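Local coordinates for uncharacterized protein (Bacteroides uniformis, PDB 4IYK), which is of unknown function but, as a two-domain all-beta member of the DUF3823 family, may bind carbohydrate, at residues E24-L29 with R108-K113; V134-I139 with D176-S181; M147-N152 with A218-I223. All coordinates share one frame; numbering follows the deposited sequence. Where two conformers were deposited one is given.

How the contacts relate
From the N terminus, the chain leaves strand 15-23, makes the turn at 24-29 and completes the N-terminal region before strand 107-117 brings 108-113 back against that turn, so contact 1 closes the first long loop and ties the two family regions together. Contacts 2 and 3 follow it in series, both within the C-terminal region, and they cross: 147-152 falls between the two segments of contact 2, and 218-223 comes after both. Contact 2 packs strand 135-144 of one sheet against strand 178-183 of another, and contact 3 holds a loop to strand 216-224. Contacts 1 and 3 touch, Pro112 CB lying 3.6 Å from Ala218 CB, whereas contacts 2 and 3 do not.

Contact 1: E24-L29 with R108-K113; sequences EQTGEL and RVKSPK
The backbones of 24-29 and 108-113 stay well apart, the closest alpha carbons being those of Thr26 and Arg108 at 9.7 Å, and the interval is bridged chiefly by the long side chain of Arg108. Segment 24-29 is a turn following strand 15-23; segment 108-113 is strand with a corner at Ser111. Arg108 reaches across with its chain extended from CG to NE, and Gln25 lays its side-chain amide over one face of the guanidinium. The two planes are 28° apart and stacked, with NE2 of Gln25 standing 3.7 Å above the plane of the Arg108 guanidinium and displaced toward its rim. Gln25 CG is anti to the backbone N (chi1 -172°), and the extended chain beyond it carries the amide over that face, crossing Arg108 at about a right angle. Gln25 CB lies 3.4 Å from Arg108 NH2. A water in the guanidinium plane accepts from Arg108 NH1 at 2.8 Å and donates to Gln25 OE1 at 3.2 Å, linking the stacked groups a second time. Thr26 brings CG2 to 4.0 Å from Arg108 NE, while its OG1 accepts from Glu28 N at 3.2 Å. Salt bridges to Asp23 through NE and to Glu128 through NH1 fix the guanidinium's rotation; Gln25 NE2 adds a weak hydrogen bond to Glu128. A leucine in place of Arg108 would probably leave Asp23 and Glu128 without their shared cation and the Gln25 amide without its stacking partner. The ST turn at Thr26 thus joins the N-terminal region, probably transthyretin-like, to the C-terminal region, assigned to the E-set clan.

Contact 2: V134-I139 with D176-S181; sequences VKLKEI and DIYTLS
Tyr178 extends its ring toward Leu136, which arrives from the opposite direction and sets CD2 against the phenolic end, 3.5 Å from Tyr178 OH and 3.8 Å from Tyr178 CZ. Nearer the root of the ring, Ile139 approaches at about a right angle, its CD1 lying 3.6 Å from Tyr178 CD1. The same methyl reaches Leu180, two residues beyond Tyr178 on strand 178-181: Ile139 CD1 is 3.7 Å from Leu180 CD2, so one methyl touches both an aromatic ring and a leucine branch. A chi1 of 57° tucks Ile139 CG1 over its own backbone, and the extended second torsion carries CD1 on to both partners. Leu180 CD1 completes the fit by resting 3.9 Å from the carbonyl C of Ile139. Leu127 of strand 120-129 touches both Leu136 and Tyr178, continuing the apolar layer. Strands 135-139 and 178-181 run 10.1 Å apart at closest approach, with 36° between their directions, and belong to different sheets. A classic beta bulge at Lys137 and Glu138, opposite Leu204, lies within strand 135-139. Such face-to-face packing of two sheets is characteristic of a beta sandwich, consistent with the E-set relationship of this region.

Contact 3: M147-N152 with A218-I223; sequences MWVGNN and APVVVI
Val149 and Val220 meet at an oblique angle, each pointing its CB toward the opposing segment, so that methyl branches, and not the backbones, make the apolar contact. Val149 CG1 is the branch that touches: it lies 3.6 Å from Val220 CG2 and 4.0 Å from Val220 CG1, facing both methyls of its partner and leaning toward the first. The torsion of Val149 (chi1 54°) places CG1 between the backbone N and the carbonyl carbon, on the side of Val220, while CG2 stands anti to the N. On the other segment, Val220 CG1 takes the position anti to the backbone N (chi1 168°), leaving CG2 beside that N, where it can reach two neighbours at once. Its second neighbour is polar: Met147 O approaches Val220 CG2 to 3.8 Å, a van der Waals contact with a backbone carbonyl. The loop between strands 135-144 and 163-166 thus folds onto Val220 of strand 216-224, in the sheet that also holds strands 135-144 and 196-206, consistent with a beta sandwich of the E-set type. Tyr198 of the adjacent strand 196-206 touches Met147, Val149 and Val220, binding the small contact to the sheet, and Phe142 and Phe144 of strand 135-144 pack on Val149, which is buried. Met147, present as selenomethionine, turns the end of its side chain away from 218-223 in the conformer given, and it is its backbone carbonyl that takes part. The loop has polar ties as well, since Val149 O accepts from Arg200 NH1 and Asn151 N donates to Tyr217 OH. Farther along, the Asn152 side chain hydrogen-bonds through OD1 to Asn36 and through ND2 to Glu35, carrying the loop over to the N-terminal region.

Contact 1: E24-L29 with R108-K113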
# COMPACT_ATOMS: atom_id res chain seq x y z
N GLU A 24 -9.55 6.86 7.44
CA GLU A 24 -10.41 7.64 8.34
C GLU A 24 -11.77 8.00 7.67
O GLU A 24 -12.79 8.08 8.36
CB GLU A 24 -9.65 8.91 8.79
CG GLU A 24 -10.49 10.14 9.11
CD GLU A 24 -9.95 11.41 8.48
OE1 GLU A 24 -10.17 11.64 7.27
OE2 GLU A 24 -9.25 12.17 9.20
N GLN A 25 -11.76 8.23 6.33
CA GLN A 25 -12.96 8.63 5.61
C GLN A 25 -13.83 7.44 5.20
O GLN A 25 -15.01 7.46 5.51
CB GLN A 25 -12.62 9.50 4.38
CG GLN A 25 -13.83 10.13 3.68
CD GLN A 25 -13.40 10.86 2.42
OE1 GLN A 25 -12.84 11.96 2.48
NE2 GLN A 25 -13.64 10.26 1.26
N THR A 26 -13.27 6.45 4.48
CA THR A 26 -14.03 5.31 3.96
C THR A 26 -14.12 4.09 4.91
O THR A 26 -14.93 3.20 4.65
CB THR A 26 -13.43 4.83 2.62
OG1 THR A 26 -12.18 4.18 2.86
CG2 THR A 26 -13.28 5.95 1.60
N GLY A 27 -13.23 3.99 5.90
CA GLY A 27 -13.17 2.83 6.80
C GLY A 27 -12.56 1.58 6.18
O GLY A 27 -12.53 0.53 6.83
N GLU A 28 -12.07 1.68 4.93
CA GLU A 28 -11.46 0.58 4.19
C GLU A 28 -10.02 0.37 4.61
O GLU A 28 -9.38 1.33 5.04
CB GLU A 28 -11.52 0.85 2.67
CG GLU A 28 -12.88 0.56 2.04
CD GLU A 28 -13.06 0.94 0.58
OE1 GLU A 28 -12.04 1.07 -0.15
OE2 GLU A 28 -14.22 1.10 0.15
N LEU A 29 -9.50 -0.88 4.48
CA LEU A 29 -8.09 -1.17 4.77
C LEU A 29 -7.20 -0.33 3.87
O LEU A 29 -7.52 -0.15 2.68
CB LEU A 29 -7.79 -2.67 4.53
CG LEU A 29 -8.17 -3.63 5.64
CD1 LEU A 29 -8.24 -5.08 5.11
CD2 LEU A 29 -7.20 -3.52 6.82
N ARG A 108 -6.42 7.72 -2.98
CA ARG A 108 -7.35 6.59 -2.92
C ARG A 108 -7.55 6.08 -4.35
O ARG A 108 -7.83 6.88 -5.23
CB ARG A 108 -8.71 7.02 -2.33
CG ARG A 108 -8.68 7.34 -0.86
CD ARG A 108 -10.06 7.78 -0.34
NE ARG A 108 -9.93 8.15 1.07
CZ ARG A 108 -9.81 9.38 1.55
NH1 ARG A 108 -9.95 10.43 0.74
NH2 ARG A 108 -9.63 9.57 2.85
N VAL A 109 -7.40 4.76 -4.59
CA VAL A 109 -7.66 4.22 -5.93
C VAL A 109 -9.15 3.91 -5.99
O VAL A 109 -9.65 3.16 -5.15
CB VAL A 109 -6.79 3.01 -6.32
CG1 VAL A 109 -7.15 2.53 -7.72
CG2 VAL A 109 -5.31 3.35 -6.23
N LYS A 110 -9.86 4.50 -6.96
CA LYS A 110 -11.30 4.31 -7.06
C LYS A 110 -11.71 3.43 -8.23
O LYS A 110 -11.11 3.49 -9.32
CB LYS A 110 -12.04 5.66 -7.15
CG LYS A 110 -11.72 6.65 -6.01
CD LYS A 110 -11.99 6.10 -4.59
CE LYS A 110 -13.45 6.04 -4.19
NZ LYS A 110 -13.61 5.47 -2.83
N SER A 111 -12.81 2.67 -8.02
CA SER A 111 -13.40 1.74 -8.97
C SER A 111 -12.31 0.87 -9.66
O SER A 111 -12.29 0.80 -10.89
CB SER A 111 -14.22 2.51 -10.00
OG SER A 111 -15.25 3.24 -9.35
N PRO A 112 -11.34 0.27 -8.92
CA PRO A 112 -10.30 -0.50 -9.60
C PRO A 112 -10.87 -1.76 -10.25
O PRO A 112 -11.73 -2.43 -9.67
CB PRO A 112 -9.32 -0.84 -8.47
CG PRO A 112 -10.16 -0.90 -7.26
CD PRO A 112 -11.15 0.21 -7.45
N LYS A 113 -10.41 -2.04 -11.47
CA LYS A 113 -10.80 -3.22 -12.25
C LYS A 113 -9.55 -3.75 -12.96
O LYS A 113 -8.88 -2.98 -13.62
CB LYS A 113 -11.88 -2.82 -13.27
CG LYS A 113 -12.84 -3.91 -13.69
CD LYS A 113 -13.83 -3.35 -14.71
CE LYS A 113 -14.79 -4.38 -15.26
NZ LYS A 113 -15.62 -3.83 -16.38
O HOH W 1 -9.82 12.82 2.10

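Contact 2: V134-I139 with D176-S181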
# COMPACT_ATOMS: atom_id res chain seq x y z
N VAL A 134 -2.32 17.38 -2.78
CA VAL A 134 -1.71 16.16 -3.34
C VAL A 134 -1.75 16.14 -4.86
O VAL A 134 -2.81 16.33 -5.45
CB VAL A 134 -2.34 14.85 -2.78
CG1 VAL A 134 -1.62 13.63 -3.33
CG2 VAL A 134 -2.34 14.83 -1.26
N LYS A 135 -0.59 15.84 -5.47
CA LYS A 135 -0.41 15.66 -6.91
C LYS A 135 0.02 14.21 -7.22
O LYS A 135 0.43 13.46 -6.33
CB LYS A 135 0.59 16.67 -7.48
CG LYS A 135 0.12 18.13 -7.33
CD LYS A 135 0.97 19.10 -8.16
CE LYS A 135 0.33 19.38 -9.50
NZ LYS A 135 1.00 20.52 -10.20
N LEU A 136 -0.10 13.81 -8.50
CA LEU A 136 0.23 12.47 -8.97
C LEU A 136 1.60 12.44 -9.64
O LEU A 136 1.83 13.19 -10.58
CB LEU A 136 -0.86 11.99 -9.94
CG LEU A 136 -0.70 10.58 -10.53
CD1 LEU A 136 -0.87 9.50 -9.47
CD2 LEU A 136 -1.71 10.37 -11.63
N LYS A 137 2.48 11.54 -9.18
CA LYS A 137 3.83 11.36 -9.71
C LYS A 137 3.91 10.12 -10.62
O LYS A 137 4.47 10.21 -11.72
CB LYS A 137 4.84 11.25 -8.55
CG LYS A 137 6.29 11.45 -8.94
CD LYS A 137 7.20 11.26 -7.73
CE LYS A 137 8.68 11.27 -8.09
NZ LYS A 137 9.53 10.86 -6.94
N GLU A 138 3.37 8.98 -10.18
CA GLU A 138 3.40 7.73 -10.95
C GLU A 138 2.15 6.86 -10.79
O GLU A 138 1.51 6.87 -9.74
CB GLU A 138 4.60 6.85 -10.52
CG GLU A 138 6.00 7.42 -10.76
CD GLU A 138 7.15 6.59 -10.24
OE1 GLU A 138 6.98 5.36 -10.08
OE2 GLU A 138 8.24 7.16 -9.99
N ILE A 139 1.86 6.03 -11.82
CA ILE A 139 0.83 4.99 -11.80
C ILE A 139 1.48 3.71 -12.36
O ILE A 139 2.32 3.78 -13.28
CB ILE A 139 -0.55 5.32 -12.46
CG1 ILE A 139 -0.40 5.72 -13.95
CG2 ILE A 139 -1.32 6.36 -11.63
CD1 ILE A 139 -1.70 5.63 -14.80
N ASP A 176 -11.29 11.57 -14.07
CA ASP A 176 -10.32 11.00 -15.01
C ASP A 176 -10.20 9.47 -14.90
O ASP A 176 -10.12 8.92 -13.80
CB ASP A 176 -8.93 11.63 -14.84
CG ASP A 176 -8.86 13.11 -15.19
OD1 ASP A 176 -9.86 13.65 -15.74
OD2 ASP A 176 -7.82 13.74 -14.91
N ILE A 177 -10.21 8.80 -16.06
CA ILE A 177 -10.07 7.35 -16.13
C ILE A 177 -8.66 7.03 -16.62
O ILE A 177 -8.25 7.49 -17.70
CB ILE A 177 -11.15 6.64 -16.99
CG1 ILE A 177 -12.61 7.15 -16.70
CG2 ILE A 177 -11.03 5.10 -16.89
CD1 ILE A 177 -13.25 6.75 -15.33
N TYR A 178 -7.94 6.24 -15.82
CA TYR A 178 -6.59 5.80 -16.16
C TYR A 178 -6.64 4.36 -16.65
O TYR A 178 -7.46 3.58 -16.16
CB TYR A 178 -5.65 5.94 -14.96
CG TYR A 178 -5.39 7.37 -14.54
CD1 TYR A 178 -4.35 8.10 -15.11
CD2 TYR A 178 -6.14 7.98 -13.54
CE1 TYR A 178 -4.08 9.41 -14.71
CE2 TYR A 178 -5.89 9.29 -13.14
CZ TYR A 178 -4.85 10.00 -13.72
OH TYR A 178 -4.58 11.28 -13.34
N THR A 179 -5.80 4.02 -17.63
CA THR A 179 -5.66 2.65 -18.17
C THR A 179 -4.20 2.26 -18.19
O THR A 179 -3.36 3.02 -18.67
CB THR A 179 -6.30 2.56 -19.59
OG1 THR A 179 -7.68 2.94 -19.50
CG2 THR A 179 -6.20 1.16 -20.19
N LEU A 180 -3.88 1.05 -17.68
CA LEU A 180 -2.55 0.43 -17.71
C LEU A 180 -2.71 -0.96 -18.32
O LEU A 180 -3.77 -1.57 -18.19
CB LEU A 180 -1.84 0.39 -16.34
CG LEU A 180 -1.57 1.78 -15.71
CD1 LEU A 180 -1.28 1.65 -14.24
CD2 LEU A 180 -0.44 2.55 -16.45
N SER A 181 -1.69 -1.43 -19.03
CA SER A 181 -1.73 -2.70 -19.77
C SER A 181 -0.46 -3.50 -19.64
O SER A 181 0.64 -2.93 -19.64
CB SER A 181 -1.93 -2.42 -21.26
OG SER A 181 -3.26 -2.10 -21.58

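Contact 3: M147-N152 with A218-I223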
# COMPACT_ATOMS: atom_id res chain seq x y z
N MSE A 147 0.67 -13.12 -3.69
CA MSE A 147 -0.19 -12.06 -3.15
C MSE A 147 0.58 -10.88 -2.52
O MSE A 147 -0.04 -9.87 -2.19
CB MSE A 147 -1.15 -12.67 -2.10
CG MSE A 147 -0.42 -13.11 -0.80
SE MSE A 147 -1.52 -13.50 0.78
CE MSE A 147 -2.32 -15.18 0.11
N TRP A 148 1.91 -10.99 -2.35
CA TRP A 148 2.72 -9.92 -1.76
C TRP A 148 3.21 -8.92 -2.84
O TRP A 148 4.00 -8.03 -2.55
CB TRP A 148 3.88 -10.51 -0.94
CG TRP A 148 3.35 -11.33 0.19
CD1 TRP A 148 2.96 -12.65 0.14
CD2 TRP A 148 2.98 -10.86 1.50
NE1 TRP A 148 2.36 -13.01 1.32
CE2 TRP A 148 2.39 -11.94 2.19
CE3 TRP A 148 3.14 -9.63 2.17
CZ2 TRP A 148 1.93 -11.82 3.51
CZ3 TRP A 148 2.69 -9.52 3.49
CH2 TRP A 148 2.12 -10.62 4.15
N VAL A 149 2.60 -8.99 -4.03
CA VAL A 149 2.86 -8.06 -5.14
C VAL A 149 2.75 -6.58 -4.68
O VAL A 149 1.83 -6.22 -3.95
CB VAL A 149 1.89 -8.35 -6.34
CG1 VAL A 149 0.42 -8.34 -5.91
CG2 VAL A 149 2.13 -7.40 -7.50
N GLY A 150 3.67 -5.75 -5.16
CA GLY A 150 3.69 -4.31 -4.90
C GLY A 150 4.95 -3.71 -5.49
O GLY A 150 5.72 -4.41 -6.16
N ASN A 151 5.19 -2.42 -5.23
CA ASN A 151 6.41 -1.75 -5.65
C ASN A 151 7.64 -2.46 -5.09
O ASN A 151 8.69 -2.42 -5.72
CB ASN A 151 6.42 -0.27 -5.20
CG ASN A 151 7.63 0.48 -5.72
OD1 ASN A 151 7.79 0.64 -6.93
ND2 ASN A 151 8.51 0.95 -4.81
N ASN A 152 7.50 -3.13 -3.92
CA ASN A 152 8.66 -3.81 -3.32
C ASN A 152 8.84 -5.28 -3.81
O ASN A 152 9.93 -5.83 -3.64
CB ASN A 152 8.56 -3.78 -1.77
CG ASN A 152 9.84 -4.20 -1.11
OD1 ASN A 152 10.89 -3.62 -1.37
ND2 ASN A 152 9.83 -5.32 -0.38
N ALA A 218 -4.70 -0.29 -4.75
CA ALA A 218 -6.01 -0.91 -4.85
C ALA A 218 -5.84 -2.36 -4.36
O ALA A 218 -4.69 -2.81 -4.31
CB ALA A 218 -6.50 -0.88 -6.29
N PRO A 219 -6.89 -3.11 -3.97
CA PRO A 219 -6.67 -4.51 -3.53
C PRO A 219 -6.13 -5.40 -4.67
O PRO A 219 -6.41 -5.15 -5.85
CB PRO A 219 -8.06 -4.97 -3.06
CG PRO A 219 -8.84 -3.69 -2.82
CD PRO A 219 -8.32 -2.75 -3.89
N VAL A 220 -5.33 -6.41 -4.32
CA VAL A 220 -4.72 -7.39 -5.24
C VAL A 220 -5.82 -8.17 -6.01
O VAL A 220 -6.85 -8.53 -5.43
CB VAL A 220 -3.79 -8.35 -4.46
CG1 VAL A 220 -3.37 -9.54 -5.32
CG2 VAL A 220 -2.56 -7.62 -3.94
N VAL A 221 -5.61 -8.41 -7.33
CA VAL A 221 -6.50 -9.18 -8.20
C VAL A 221 -5.70 -10.39 -8.72
O VAL A 221 -4.68 -10.21 -9.38
CB VAL A 221 -7.09 -8.34 -9.36
CG1 VAL A 221 -8.00 -9.18 -10.27
CG2 VAL A 221 -7.84 -7.11 -8.82
N VAL A 222 -6.12 -11.61 -8.38
CA VAL A 222 -5.47 -12.86 -8.84
C VAL A 222 -6.09 -13.23 -10.18
O VAL A 222 -7.31 -13.14 -10.34
CB VAL A 222 -5.52 -14.04 -7.80
CG1 VAL A 222 -6.96 -14.48 -7.47
CG2 VAL A 222 -4.68 -15.24 -8.26
N ILE A 223 -5.26 -13.62 -11.16
CA ILE A 223 -5.71 -14.04 -12.49
C ILE A 223 -4.94 -15.28 -12.90
O ILE A 223 -3.71 -15.31 -12.79
CB ILE A 223 -5.59 -12.91 -13.57
CG1 ILE A 223 -6.40 -11.62 -13.17
CG2 ILE A 223 -6.02 -13.43 -14.95
CD1 ILE A 223 -6.29 -10.41 -14.06